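Local atomic coordinates of phosphoribosylaminoimidazole-succinocarboxamide synthase (Saccharomyces cerevisiae, PDB entry 2CNV), a protein that catalyses the ATP-dependent joining of carboxyaminoimidazole ribotide and L-aspartate to form SAICAR in de novo purine biosynthesis. Residues D37-Y42 against P51-L56; I55-L60 against T237-R242; D256-Q261 against Y292-E297. All coordinates share one frame; numbering follows the deposited sequence.

Contact 1 of 3, residues D37-Y42 against P51-L56. With SSS (N-{[5-amino-1-(5-O-phosphono-beta-D-arabinofuranosyl)-1H-imidazol-4-yl]carbonyl}-L-aspartic acid), chain D; SO4 (sulfate ion), chain E.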
loop_
_atom_site.group_PDB
_atom_site.type_symbol
_atom_site.label_atom_id
_atom_site.label_comp_id
_atom_site.label_asym_id
_atom_site.label_seq_id
_atom_site.Cartn_x
_atom_site.Cartn_y
_atom_site.Cartn_z
ATOM N N ASP A 37 2.587 -2.302 13.222
ATOM C CA ASP A 37 3.220 -3.549 12.821
ATOM C C ASP A 37 2.176 -4.656 12.623
ATOM O O ASP A 37 2.526 -5.825 12.449
ATOM C CB ASP A 37 4.256 -3.980 13.874
ATOM C CG ASP A 37 5.435 -3.040 13.959
ATOM O OD1 ASP A 37 5.730 -2.338 12.967
ATOM O OD2 ASP A 37 6.082 -3.010 15.023
ATOM N N ARG A 38 0.899 -4.274 12.654
ATOM C CA ARG A 38 -0.200 -5.181 12.344
ATOM C C ARG A 38 -0.040 -5.747 10.931
ATOM O O ARG A 38 0.494 -5.083 10.035
ATOM C CB ARG A 38 -1.559 -4.463 12.478
ATOM C CG ARG A 38 -1.885 -3.983 13.898
ATOM C CD ARG A 38 -3.357 -3.593 14.070
ATOM N NE ARG A 38 -3.820 -2.495 13.206
ATOM C CZ ARG A 38 -3.866 -1.205 13.553
ATOM N NH1 ARG A 38 -3.444 -0.804 14.745
ATOM N NH2 ARG A 38 -4.337 -0.302 12.697
ATOM N N ILE A 39 -0.483 -6.989 10.749
ATOM C CA ILE A 39 -0.457 -7.639 9.439
ATOM C C ILE A 39 -1.792 -8.351 9.192
ATOM O O ILE A 39 -2.388 -8.892 10.127
ATOM C CB ILE A 39 0.730 -8.635 9.338
ATOM C CG1 ILE A 39 0.797 -9.299 7.947
ATOM C CG2 ILE A 39 0.674 -9.676 10.473
ATOM C CD1 ILE A 39 2.136 -9.971 7.649
ATOM N N SER A 40 -2.255 -8.340 7.941
ATOM C CA SER A 40 -3.502 -9.014 7.577
ATOM C C SER A 40 -3.237 -10.158 6.599
ATOM O O SER A 40 -2.265 -10.127 5.833
ATOM C CB SER A 40 -4.507 -8.012 6.982
ATOM O OG SER A 40 -5.727 -8.639 6.631
ATOM N N ALA A 41 -4.089 -11.179 6.653
ATOM C CA ALA A 41 -4.054 -12.275 5.687
ATOM C C ALA A 41 -5.480 -12.770 5.524
ATOM O O ALA A 41 -6.219 -12.852 6.505
ATOM C CB ALA A 41 -3.152 -13.387 6.166
ATOM N N TYR A 42 -5.884 -13.070 4.293
ATOM C CA TYR A 42 -7.265 -13.507 4.038
ATOM C C TYR A 42 -8.294 -12.556 4.662
ATOM O O TYR A 42 -9.269 -12.986 5.287
ATOM C CB TYR A 42 -7.473 -14.947 4.533
ATOM C CG TYR A 42 -6.508 -15.941 3.926
ATOM C CD1 TYR A 42 -6.651 -16.357 2.602
ATOM C CD2 TYR A 42 -5.454 -16.464 4.669
ATOM C CE1 TYR A 42 -5.768 -17.267 2.033
ATOM C CE2 TYR A 42 -4.564 -17.380 4.112
ATOM C CZ TYR A 42 -4.732 -17.777 2.794
ATOM O OH TYR A 42 -3.862 -18.681 2.228
ATOM N N PRO A 51 7.364 -7.135 14.227
ATOM C CA PRO A 51 8.156 -6.026 14.761
ATOM C C PRO A 51 8.830 -5.213 13.665
ATOM O O PRO A 51 9.508 -5.781 12.802
ATOM C CB PRO A 51 9.210 -6.729 15.631
ATOM C CG PRO A 51 8.540 -8.024 16.049
ATOM C CD PRO A 51 7.757 -8.428 14.824
ATOM N N GLU A 52 8.610 -3.896 13.697
ATOM C CA GLU A 52 9.215 -2.934 12.751
ATOM C C GLU A 52 8.704 -2.968 11.304
ATOM O O GLU A 52 9.160 -2.178 10.481
ATOM C CB GLU A 52 10.752 -3.005 12.761
ATOM C CG GLU A 52 11.393 -2.574 14.096
ATOM C CD GLU A 52 11.465 -3.715 15.085
ATOM O OE1 GLU A 52 11.899 -4.814 14.677
ATOM O OE2 GLU A 52 11.091 -3.520 16.263
ATOM N N LYS A 53 7.765 -3.865 10.998
ATOM C CA LYS A 53 7.060 -3.850 9.696
ATOM C C LYS A 53 6.602 -2.440 9.291
ATOM O O LYS A 53 6.813 -2.026 8.154
ATOM C CB LYS A 53 5.853 -4.808 9.721
ATOM C CG LYS A 53 4.912 -4.717 8.499
ATOM C CD LYS A 53 3.767 -5.740 8.612
ATOM C CE LYS A 53 2.729 -5.588 7.490
ATOM N NZ LYS A 53 1.875 -4.364 7.623
ATOM N N GLY A 54 5.978 -1.711 10.218
ATOM C CA GLY A 54 5.460 -0.368 9.923
ATOM C C GLY A 54 6.525 0.693 9.696
ATOM O O GLY A 54 6.292 1.673 8.983
ATOM N N ILE A 55 7.687 0.513 10.324
ATOM C CA ILE A 55 8.843 1.362 10.050
ATOM C C ILE A 55 9.366 1.059 8.640
ATOM O O ILE A 55 9.591 1.969 7.856
ATOM C CB ILE A 55 9.971 1.168 11.081
ATOM C CG1 ILE A 55 9.515 1.641 12.467
ATOM C CG2 ILE A 55 11.245 1.909 10.633
ATOM C CD1 ILE A 55 10.473 1.266 13.626
ATOM N N LEU A 56 9.539 -0.226 8.330
ATOM C CA LEU A 56 10.003 -0.656 7.000
ATOM C C LEU A 56 9.083 -0.181 5.874
ATOM O O LEU A 56 9.558 0.304 4.841
ATOM C CB LEU A 56 10.158 -2.188 6.949
ATOM C CG LEU A 56 11.317 -2.737 7.796
ATOM C CD1 LEU A 56 11.046 -4.175 8.268
ATOM C CD2 LEU A 56 12.637 -2.643 7.036
HETATM P PA SSS D . -7.794 -7.910 -6.073
HETATM O O1A SSS D . -7.692 -8.896 -4.944
HETATM O O2A SSS D . -9.177 -7.330 -6.242
HETATM O O3A SSS D . -7.134 -8.352 -7.345
HETATM O "O5'" SSS D . -6.907 -6.663 -5.596
HETATM C "C5'" SSS D . -7.006 -5.377 -6.203
HETATM C "C4'" SSS D . -5.948 -4.465 -5.599
HETATM O "O4'" SSS D . -6.033 -4.561 -4.179
HETATM C "C1'" SSS D . -4.722 -4.479 -3.618
HETATM N N9 SSS D . -4.617 -5.201 -2.322
HETATM C C4 SSS D . -5.224 -6.305 -1.880
HETATM O O6 SSS D . -6.412 -8.264 0.007
HETATM N N3 SSS D . -6.093 -7.065 -2.618
HETATM C C6 SSS D . -5.314 -7.765 0.218
HETATM N N6 SSS D . -4.482 -8.202 1.168
HETATM C C61 SSS D . -4.783 -9.328 2.044
HETATM C C62 SSS D . -5.567 -8.913 3.261
HETATM C C63 SSS D . -3.413 -9.870 2.450
HETATM C C64 SSS D . -3.142 -11.182 1.747
HETATM O O65 SSS D . -5.710 -9.739 4.179
HETATM O O66 SSS D . -6.059 -7.765 3.328
HETATM O O67 SSS D . -2.310 -11.187 0.813
HETATM O O68 SSS D . -3.749 -12.216 2.119
HETATM C C5 SSS D . -4.849 -6.599 -0.583
HETATM N N7 SSS D . -3.991 -5.616 -0.233
HETATM C C8 SSS D . -3.867 -4.775 -1.291
HETATM C "C2'" SSS D . -3.730 -4.893 -4.701
HETATM O "O2'" SSS D . -3.134 -6.176 -4.549
HETATM C "C3'" SSS D . -4.531 -4.876 -5.977
HETATM O "O3'" SSS D . -3.877 -3.904 -6.782
HETATM S S SO4 E . -2.670 -19.191 -1.315
HETATM O O1 SO4 E . -1.886 -20.265 -0.717
HETATM O O2 SO4 E . -1.823 -18.013 -1.444
HETATM O O3 SO4 E . -3.115 -19.597 -2.646
HETATM O O4 SO4 E . -3.840 -18.888 -0.495
#

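Contact 2 of 3, residues I55-L60 against T237-R242. With SSS (N-{[5-amino-1-(5-O-phosphono-beta-D-arabinofuranosyl)-1H-imidazol-4-yl]carbonyl}-L-aspartic acid), chain D.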
loop_
_atom_site.group_PDB
_atom_site.type_symbol
_atom_site.label_atom_id
_atom_site.label_comp_id
_atom_site.label_asym_id
_atom_site.label_seq_id
_atom_site.Cartn_x
_atom_site.Cartn_y
_atom_site.Cartn_z
ATOM N N ILE A 55 7.687 0.513 10.324
ATOM C CA ILE A 55 8.843 1.362 10.050
ATOM C C ILE A 55 9.366 1.059 8.640
ATOM O O ILE A 55 9.591 1.969 7.856
ATOM C CB ILE A 55 9.971 1.168 11.081
ATOM C CG1 ILE A 55 9.515 1.641 12.467
ATOM C CG2 ILE A 55 11.245 1.909 10.633
ATOM C CD1 ILE A 55 10.473 1.266 13.626
ATOM N N LEU A 56 9.539 -0.226 8.330
ATOM C CA LEU A 56 10.003 -0.656 7.000
ATOM C C LEU A 56 9.083 -0.181 5.874
ATOM O O LEU A 56 9.558 0.304 4.841
ATOM C CB LEU A 56 10.158 -2.188 6.949
ATOM C CG LEU A 56 11.317 -2.737 7.796
ATOM C CD1 LEU A 56 11.046 -4.175 8.268
ATOM C CD2 LEU A 56 12.637 -2.643 7.036
ATOM N N LEU A 57 7.774 -0.315 6.071
ATOM C CA LEU A 57 6.816 0.114 5.038
ATOM C C LEU A 57 6.663 1.633 4.975
ATOM O O LEU A 57 6.398 2.196 3.910
ATOM C CB LEU A 57 5.456 -0.575 5.204
ATOM C CG LEU A 57 5.469 -2.116 5.140
ATOM C CD1 LEU A 57 4.076 -2.652 4.854
ATOM C CD2 LEU A 57 6.468 -2.656 4.141
ATOM N N THR A 58 6.844 2.302 6.109
ATOM C CA THR A 58 6.859 3.767 6.100
ATOM C C THR A 58 8.032 4.243 5.252
ATOM O O THR A 58 7.849 5.048 4.344
ATOM C CB THR A 58 6.912 4.362 7.514
ATOM O OG1 THR A 58 5.698 4.028 8.202
ATOM C CG2 THR A 58 7.055 5.895 7.463
ATOM N N LYS A 59 9.222 3.726 5.544
ATOM C CA LYS A 59 10.421 4.090 4.800
ATOM C C LYS A 59 10.341 3.718 3.316
ATOM O O LYS A 59 10.836 4.463 2.463
ATOM C CB LYS A 59 11.667 3.482 5.446
ATOM C CG LYS A 59 11.968 4.041 6.826
ATOM C CD LYS A 59 13.253 3.463 7.391
ATOM C CE LYS A 59 13.761 4.301 8.550
ATOM N NZ LYS A 59 14.164 5.667 8.086
ATOM N N LEU A 60 9.727 2.577 3.011
ATOM C CA LEU A 60 9.533 2.170 1.605
ATOM C C LEU A 60 8.613 3.144 0.868
ATOM O O LEU A 60 8.884 3.534 -0.277
ATOM C CB LEU A 60 8.978 0.743 1.499
ATOM C CG LEU A 60 8.829 0.178 0.075
ATOM C CD1 LEU A 60 10.141 0.254 -0.754
ATOM C CD2 LEU A 60 8.289 -1.244 0.099
ATOM N N THR A 237 3.788 -0.526 -1.519
ATOM C CA THR A 237 4.317 -1.432 -0.486
ATOM C C THR A 237 3.681 -2.817 -0.674
ATOM O O THR A 237 2.714 -2.948 -1.424
ATOM C CB THR A 237 3.966 -0.926 0.927
ATOM O OG1 THR A 237 2.561 -1.086 1.141
ATOM C CG2 THR A 237 4.344 0.537 1.094
ATOM N N PRO A 238 4.210 -3.860 0.010
ATOM C CA PRO A 238 3.574 -5.172 -0.113
ATOM C C PRO A 238 2.166 -5.230 0.486
ATOM O O PRO A 238 1.450 -6.203 0.249
ATOM C CB PRO A 238 4.510 -6.106 0.670
ATOM C CG PRO A 238 5.754 -5.357 0.882
ATOM C CD PRO A 238 5.394 -3.911 0.888
ATOM N N ASP A 239 1.771 -4.208 1.244
ATOM C CA ASP A 239 0.389 -4.125 1.727
ATOM C C ASP A 239 -0.559 -3.532 0.686
ATOM O O ASP A 239 -1.714 -3.932 0.617
ATOM C CB ASP A 239 0.278 -3.333 3.044
ATOM C CG ASP A 239 0.678 -4.149 4.271
ATOM O OD1 ASP A 239 0.908 -5.368 4.156
ATOM O OD2 ASP A 239 0.745 -3.557 5.367
ATOM N N SER A 240 -0.084 -2.564 -0.097
ATOM C CA SER A 240 -0.916 -1.901 -1.113
ATOM C C SER A 240 -0.839 -2.548 -2.506
ATOM O O SER A 240 -1.573 -2.152 -3.426
ATOM C CB SER A 240 -0.546 -0.413 -1.209
ATOM O OG SER A 240 0.738 -0.261 -1.785
ATOM N N SER A 241 0.037 -3.540 -2.652
ATOM C CA SER A 241 0.380 -4.111 -3.962
ATOM C C SER A 241 0.622 -5.603 -3.817
ATOM O O SER A 241 0.754 -6.098 -2.696
ATOM C CB SER A 241 1.667 -3.473 -4.494
ATOM O OG SER A 241 1.782 -2.113 -4.100
ATOM N N ARG A 242 0.676 -6.305 -4.951
ATOM C CA ARG A 242 1.117 -7.693 -5.001
ATOM C C ARG A 242 2.573 -7.789 -5.425
ATOM O O ARG A 242 2.917 -7.486 -6.569
ATOM C CB ARG A 242 0.248 -8.511 -5.958
ATOM C CG ARG A 242 -1.010 -9.040 -5.322
ATOM C CD ARG A 242 -1.758 -9.974 -6.269
ATOM N NE ARG A 242 -2.989 -10.437 -5.646
ATOM C CZ ARG A 242 -4.194 -9.904 -5.831
ATOM N NH1 ARG A 242 -4.375 -8.870 -6.653
ATOM N NH2 ARG A 242 -5.233 -10.413 -5.181
HETATM P PA SSS D . -7.794 -7.910 -6.073
HETATM O O1A SSS D . -7.692 -8.896 -4.944
HETATM O O2A SSS D . -9.177 -7.330 -6.242
HETATM O O3A SSS D . -7.134 -8.352 -7.345
HETATM O "O5'" SSS D . -6.907 -6.663 -5.596
HETATM C "C5'" SSS D . -7.006 -5.377 -6.203
HETATM C "C4'" SSS D . -5.948 -4.465 -5.599
HETATM O "O4'" SSS D . -6.033 -4.561 -4.179
HETATM C "C1'" SSS D . -4.722 -4.479 -3.618
HETATM N N9 SSS D . -4.617 -5.201 -2.322
HETATM C C4 SSS D . -5.224 -6.305 -1.880
HETATM O O6 SSS D . -6.412 -8.264 0.007
HETATM N N3 SSS D . -6.093 -7.065 -2.618
HETATM C C6 SSS D . -5.314 -7.765 0.218
HETATM N N6 SSS D . -4.482 -8.202 1.168
HETATM C C61 SSS D . -4.783 -9.328 2.044
HETATM C C62 SSS D . -5.567 -8.913 3.261
HETATM C C63 SSS D . -3.413 -9.870 2.450
HETATM C C64 SSS D . -3.142 -11.182 1.747
HETATM O O65 SSS D . -5.710 -9.739 4.179
HETATM O O66 SSS D . -6.059 -7.765 3.328
HETATM O O67 SSS D . -2.310 -11.187 0.813
HETATM O O68 SSS D . -3.749 -12.216 2.119
HETATM C C5 SSS D . -4.849 -6.599 -0.583
HETATM N N7 SSS D . -3.991 -5.616 -0.233
HETATM C C8 SSS D . -3.867 -4.775 -1.291
HETATM C "C2'" SSS D . -3.730 -4.893 -4.701
HETATM O "O2'" SSS D . -3.134 -6.176 -4.549
HETATM C "C3'" SSS D . -4.531 -4.876 -5.977
HETATM O "O3'" SSS D . -3.877 -3.904 -6.782
#

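Contact 3 of 3, residues D256-Q261 against Y292-E297. With SSS (N-{[5-amino-1-(5-O-phosphono-beta-D-arabinofuranosyl)-1H-imidazol-4-yl]carbonyl}-L-aspartic acid), chain D; SO4 (sulfate ion), chain E.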
loop_
_atom_site.group_PDB
_atom_site.type_symbol
_atom_site.label_atom_id
_atom_site.label_comp_id
_atom_site.label_asym_id
_atom_site.label_seq_id
_atom_site.Cartn_x
_atom_site.Cartn_y
_atom_site.Cartn_z
ATOM N N ASP A 256 3.768 -17.209 -5.512
ATOM C CA ASP A 256 3.832 -17.026 -4.067
ATOM C C ASP A 256 3.770 -15.534 -3.753
ATOM O O ASP A 256 4.300 -14.722 -4.509
ATOM C CB ASP A 256 5.122 -17.606 -3.499
ATOM C CG ASP A 256 5.119 -19.114 -3.461
ATOM O OD1 ASP A 256 4.053 -19.731 -3.668
ATOM O OD2 ASP A 256 6.195 -19.687 -3.213
ATOM N N SER A 257 3.105 -15.179 -2.658
ATOM C CA SER A 257 3.190 -13.827 -2.128
ATOM C C SER A 257 4.588 -13.634 -1.562
ATOM O O SER A 257 5.026 -14.387 -0.686
ATOM C CB SER A 257 2.143 -13.591 -1.035
ATOM O OG SER A 257 2.460 -12.429 -0.276
ATOM N N TYR A 258 5.289 -12.629 -2.078
ATOM C CA TYR A 258 6.665 -12.355 -1.678
ATOM C C TYR A 258 6.768 -12.200 -0.170
ATOM O O TYR A 258 7.680 -12.746 0.446
ATOM C CB TYR A 258 7.172 -11.094 -2.378
ATOM C CG TYR A 258 8.631 -10.755 -2.146
ATOM C CD1 TYR A 258 9.040 -10.051 -1.009
ATOM C CD2 TYR A 258 9.597 -11.104 -3.087
ATOM C CE1 TYR A 258 10.388 -9.732 -0.807
ATOM C CE2 TYR A 258 10.934 -10.781 -2.906
ATOM C CZ TYR A 258 11.324 -10.093 -1.769
ATOM O OH TYR A 258 12.652 -9.782 -1.604
ATOM N N ASP A 259 5.821 -11.471 0.416
ATOM C CA ASP A 259 5.872 -11.143 1.842
ATOM C C ASP A 259 5.012 -12.039 2.733
ATOM O O ASP A 259 5.372 -12.276 3.885
ATOM C CB ASP A 259 5.495 -9.675 2.076
ATOM C CG ASP A 259 4.117 -9.320 1.521
ATOM O OD1 ASP A 259 3.824 -9.672 0.361
ATOM O OD2 ASP A 259 3.330 -8.669 2.247
ATOM N N LYS A 260 3.886 -12.525 2.207
ATOM C CA LYS A 260 2.907 -13.210 3.048
ATOM C C LYS A 260 2.771 -14.721 2.878
ATOM O O LYS A 260 1.958 -15.328 3.574
ATOM C CB LYS A 260 1.537 -12.527 2.945
ATOM C CG LYS A 260 1.557 -11.130 3.537
ATOM C CD LYS A 260 0.172 -10.514 3.650
ATOM C CE LYS A 260 0.272 -9.064 4.119
ATOM N NZ LYS A 260 0.882 -8.184 3.066
ATOM N N GLN A 261 3.552 -15.337 1.989
ATOM C CA GLN A 261 3.317 -16.756 1.687
ATOM C C GLN A 261 3.599 -17.684 2.864
ATOM O O GLN A 261 2.862 -18.651 3.085
ATOM C CB GLN A 261 4.070 -17.233 0.439
ATOM C CG GLN A 261 3.463 -18.516 -0.164
ATOM C CD GLN A 261 2.027 -18.315 -0.621
ATOM O OE1 GLN A 261 1.733 -17.405 -1.406
ATOM N NE2 GLN A 261 1.119 -19.164 -0.133
ATOM N N TYR A 292 10.141 -8.707 4.851
ATOM C CA TYR A 292 9.970 -7.249 4.737
ATOM C C TYR A 292 11.300 -6.501 4.663
ATOM O O TYR A 292 11.453 -5.587 3.862
ATOM C CB TYR A 292 9.132 -6.699 5.902
ATOM C CG TYR A 292 7.665 -7.025 5.765
ATOM C CD1 TYR A 292 6.919 -6.530 4.692
ATOM C CD2 TYR A 292 7.025 -7.848 6.688
ATOM C CE1 TYR A 292 5.564 -6.839 4.551
ATOM C CE2 TYR A 292 5.668 -8.159 6.553
ATOM C CZ TYR A 292 4.952 -7.661 5.479
ATOM O OH TYR A 292 3.615 -7.976 5.346
ATOM N N ILE A 293 12.248 -6.877 5.517
ATOM C CA ILE A 293 13.607 -6.287 5.472
ATOM C C ILE A 293 14.221 -6.498 4.081
ATOM O O ILE A 293 14.731 -5.564 3.479
ATOM C CB ILE A 293 14.525 -6.868 6.592
ATOM C CG1 ILE A 293 14.043 -6.411 7.973
ATOM C CG2 ILE A 293 16.006 -6.470 6.375
ATOM C CD1 ILE A 293 14.593 -7.242 9.160
ATOM N N GLU A 294 14.135 -7.724 3.565
ATOM C CA GLU A 294 14.710 -8.048 2.251
ATOM C C GLU A 294 14.075 -7.230 1.114
ATOM O O GLU A 294 14.783 -6.735 0.228
ATOM C CB GLU A 294 14.612 -9.563 1.996
ATOM C CG GLU A 294 15.267 -10.091 0.714
ATOM C CD GLU A 294 16.782 -9.901 0.644
ATOM O OE1 GLU A 294 17.435 -9.644 1.680
ATOM O OE2 GLU A 294 17.324 -10.025 -0.474
ATOM N N ALA A 295 12.747 -7.085 1.140
ATOM C CA ALA A 295 12.033 -6.263 0.135
ATOM C C ALA A 295 12.477 -4.801 0.223
ATOM O O ALA A 295 12.733 -4.153 -0.790
ATOM C CB ALA A 295 10.530 -6.359 0.335
ATOM N N TYR A 296 12.550 -4.293 1.450
ATOM C CA TYR A 296 12.995 -2.922 1.701
ATOM C C TYR A 296 14.414 -2.693 1.168
ATOM O O TYR A 296 14.672 -1.730 0.454
ATOM C CB TYR A 296 12.940 -2.615 3.206
ATOM C CG TYR A 296 13.609 -1.305 3.545
ATOM C CD1 TYR A 296 12.964 -0.095 3.302
ATOM C CD2 TYR A 296 14.899 -1.276 4.067
ATOM C CE1 TYR A 296 13.578 1.112 3.588
ATOM C CE2 TYR A 296 15.530 -0.067 4.349
ATOM C CZ TYR A 296 14.857 1.119 4.105
ATOM O OH TYR A 296 15.457 2.327 4.385
ATOM N N GLU A 297 15.334 -3.584 1.524
ATOM C CA GLU A 297 16.728 -3.452 1.084
ATOM C C GLU A 297 16.896 -3.593 -0.424
ATOM O O GLU A 297 17.677 -2.857 -1.043
ATOM C CB GLU A 297 17.611 -4.459 1.804
ATOM C CG GLU A 297 17.704 -4.179 3.287
ATOM C CD GLU A 297 18.798 -4.958 3.970
ATOM O OE1 GLU A 297 19.229 -5.997 3.430
ATOM O OE2 GLU A 297 19.218 -4.532 5.063
HETATM P PA SSS D . -7.794 -7.910 -6.073
HETATM O O1A SSS D . -7.692 -8.896 -4.944
HETATM O O2A SSS D . -9.177 -7.330 -6.242
HETATM O O3A SSS D . -7.134 -8.352 -7.345
HETATM O "O5'" SSS D . -6.907 -6.663 -5.596
HETATM C "C5'" SSS D . -7.006 -5.377 -6.203
HETATM C "C4'" SSS D . -5.948 -4.465 -5.599
HETATM O "O4'" SSS D . -6.033 -4.561 -4.179
HETATM C "C1'" SSS D . -4.722 -4.479 -3.618
HETATM N N9 SSS D . -4.617 -5.201 -2.322
HETATM C C4 SSS D . -5.224 -6.305 -1.880
HETATM O O6 SSS D . -6.412 -8.264 0.007
HETATM N N3 SSS D . -6.093 -7.065 -2.618
HETATM C C6 SSS D . -5.314 -7.765 0.218
HETATM N N6 SSS D . -4.482 -8.202 1.168
HETATM C C61 SSS D . -4.783 -9.328 2.044
HETATM C C62 SSS D . -5.567 -8.913 3.261
HETATM C C63 SSS D . -3.413 -9.870 2.450
HETATM C C64 SSS D . -3.142 -11.182 1.747
HETATM O O65 SSS D . -5.710 -9.739 4.179
HETATM O O66 SSS D . -6.059 -7.765 3.328
HETATM O O67 SSS D . -2.310 -11.187 0.813
HETATM O O68 SSS D . -3.749 -12.216 2.119
HETATM C C5 SSS D . -4.849 -6.599 -0.583
HETATM N N7 SSS D . -3.991 -5.616 -0.233
HETATM C C8 SSS D . -3.867 -4.775 -1.291
HETATM C "C2'" SSS D . -3.730 -4.893 -4.701
HETATM O "O2'" SSS D . -3.134 -6.176 -4.549
HETATM C "C3'" SSS D . -4.531 -4.876 -5.977
HETATM O "O3'" SSS D . -3.877 -3.904 -6.782
HETATM S S SO4 E . -2.670 -19.191 -1.315
HETATM O O1 SO4 E . -1.886 -20.265 -0.717
HETATM O O2 SO4 E . -1.823 -18.013 -1.444
HETATM O O3 SO4 E . -3.115 -19.597 -2.646
HETATM O O4 SO4 E . -3.840 -18.888 -0.495
#

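Contact 1 of 3, residues D37-Y42 against P51-L56
Lys53 runs past the carboxylate of Asp37 to the carbonyl of Arg38. Its CB passes 4.1 Å from OD1 of Asp37. With CG anti to the backbone N (chi1 171°) the chain runs straight, bringing CD to 3.6 Å from the carbonyl O of Arg38; CE then settles beside CB of Ile39, 4.1 Å away. A bend at the last torsion (chi4 -72°) turns NZ onto that same carbonyl, Arg38 O, in a 2.9 Å hydrogen bond nearly along the C=O direction. The ammonium has a second, charged partner in Asp239.

The element being held is the N-terminal end of helix 53-67, where Glu52 occupies the N-cap position, and the grip comes from a carboxylate some fifteen residues earlier in the chain. OD1 of Asp37 takes the N-H of Gly54 at 2.8 Å, an almost straight bond (165°), while OD2 of Asp37 receives a weaker one from Glu52 N at 3.0 Å. Negative charge at this helix end probably gains from the helix dipole, and Arg105 forms a salt bridge with OD1 as well. Further along the same strand-forming segment the chain turns to the product-like ligand SSS: in one of the two conformers of Ser40 its OG donates to O65 of SSS at 2.7 Å, and the backbone N of Tyr42 donates to O68, an oxygen of the other carboxylate of the aspartyl part.

Contact 2 of 3, residues I55-L60 against T237-R242
The irregular turn that interrupts strand 228-245 beside the active site rests on helix 53-67, with Thr237, Pro238 and Asp239 meeting Leu57 and Leu60. Leu57 divides its two methyls between neighbouring residues. CD2 of Leu57 reaches tip to tip onto the proline ring, 3.6 Å from CD of Pro238, while CD1 of Leu57 lies 3.5 Å from OD2 of Asp239, the two side chains crossing at about a right angle. OD2 is paired with Lys53, so the leucine methyl packs beside a salt bridge. One helical turn on, the first torsion of Leu60 carries CG away from the backbone N (chi1 -176°), and CD2 of Leu60 comes to 4.0 Å from CD of Pro238, so both leucines meet at the same proline carbon. The same methyl of Leu60 also touches CA of Thr237.

Thr237 helps to hold the turn, its hydroxyl making an ST turn and an ST motif: OG1 of Thr237 accepts the N-H of Asp239 at 3.2 Å and that of Ser240 at 3.3 Å. Ser240 answers with its own OG, which takes the N-H of Thr237, and Ser241 OG donates to the carbonyl O of Thr237 from a position tilted 27° out of the carbonyl plane. Beyond the turn the strand resumes, and Arg242 extends from it to the phosphate of the ligand SSS. The phosphorus lies in the plane of the guanidinium, at its edge, which lets NH1 of Arg242 bond O3A and NH2 of Arg242 bond O1A, each at 2.9 Å; NH1 also forms a salt bridge with Asp215.

Contact 3 of 3, residues D256-Q261 against Y292-E297
Tyr258 brings CE1 of its ring to within 3.6 Å of CB of Ala295. Its first torsion (chi1 -175°) swings the ring away from the backbone N, out to the surface of helix 282-300, and OH of Tyr258 ends 3.5 Å from CG of Glu294, the two side chains crossing at about a right angle. This outer part of the contact is plain van der Waals packing.

Deeper in, Asp259 and Tyr292 pack against each other, the carboxylate and ring planes inclined at 66°. CB of Asp259 sits 3.8 Å from CE1 of Tyr292, and OD2 of Asp259 is 3.2 Å from the phenol OH of Tyr292. OD2 of Asp259 also meets NZ of Lys260 at 2.6 Å in a salt bridge, the ammonium lying on the syn side and 18° out of the carboxylate plane. This NZ is also bridged to Asp239, so one ammonium ties together two carboxylates, while CE of Lys260 passes 3.7 Å from OH of Tyr292. A methionine in place of this lysine would probably leave Asp259 without its positive mate, and Asp239 with one charged partner fewer, setting the Asp259 carboxylate freer to turn beside Tyr292.

On its other flank the lysine chain borders the ligand SSS, CD of Lys260 lying 3.8 Å from the carboxylate oxygen O67. The loop itself is folded by OE1 of Gln261, which takes the N-H of Ser257 on a lone pair in the carbonyl plane, and by OG of Ser257, which accepts the N-H of Lys260. The latter bond is an ST motif just before helix 261-269, set at the wall of the active site.

The three contacts form a compact cluster, their centres about 9 Å apart for contacts 1 and 2, about 11 Å for 1 and 3, and about 10 Å for 2 and 3. Contacts 1 and 2 share helix 53-67, with Ile55 and Leu56 common to both, whereas contact 3 brings in the C-terminal helix 282-300. Along the chain, contact 3 opens only after the other two have closed. Asp239 of contact 2 joins it to both the others by salt bridges. Since all three also touch the ligand SSS, segments far apart in sequence are drawn together around the active site of a monomeric enzyme.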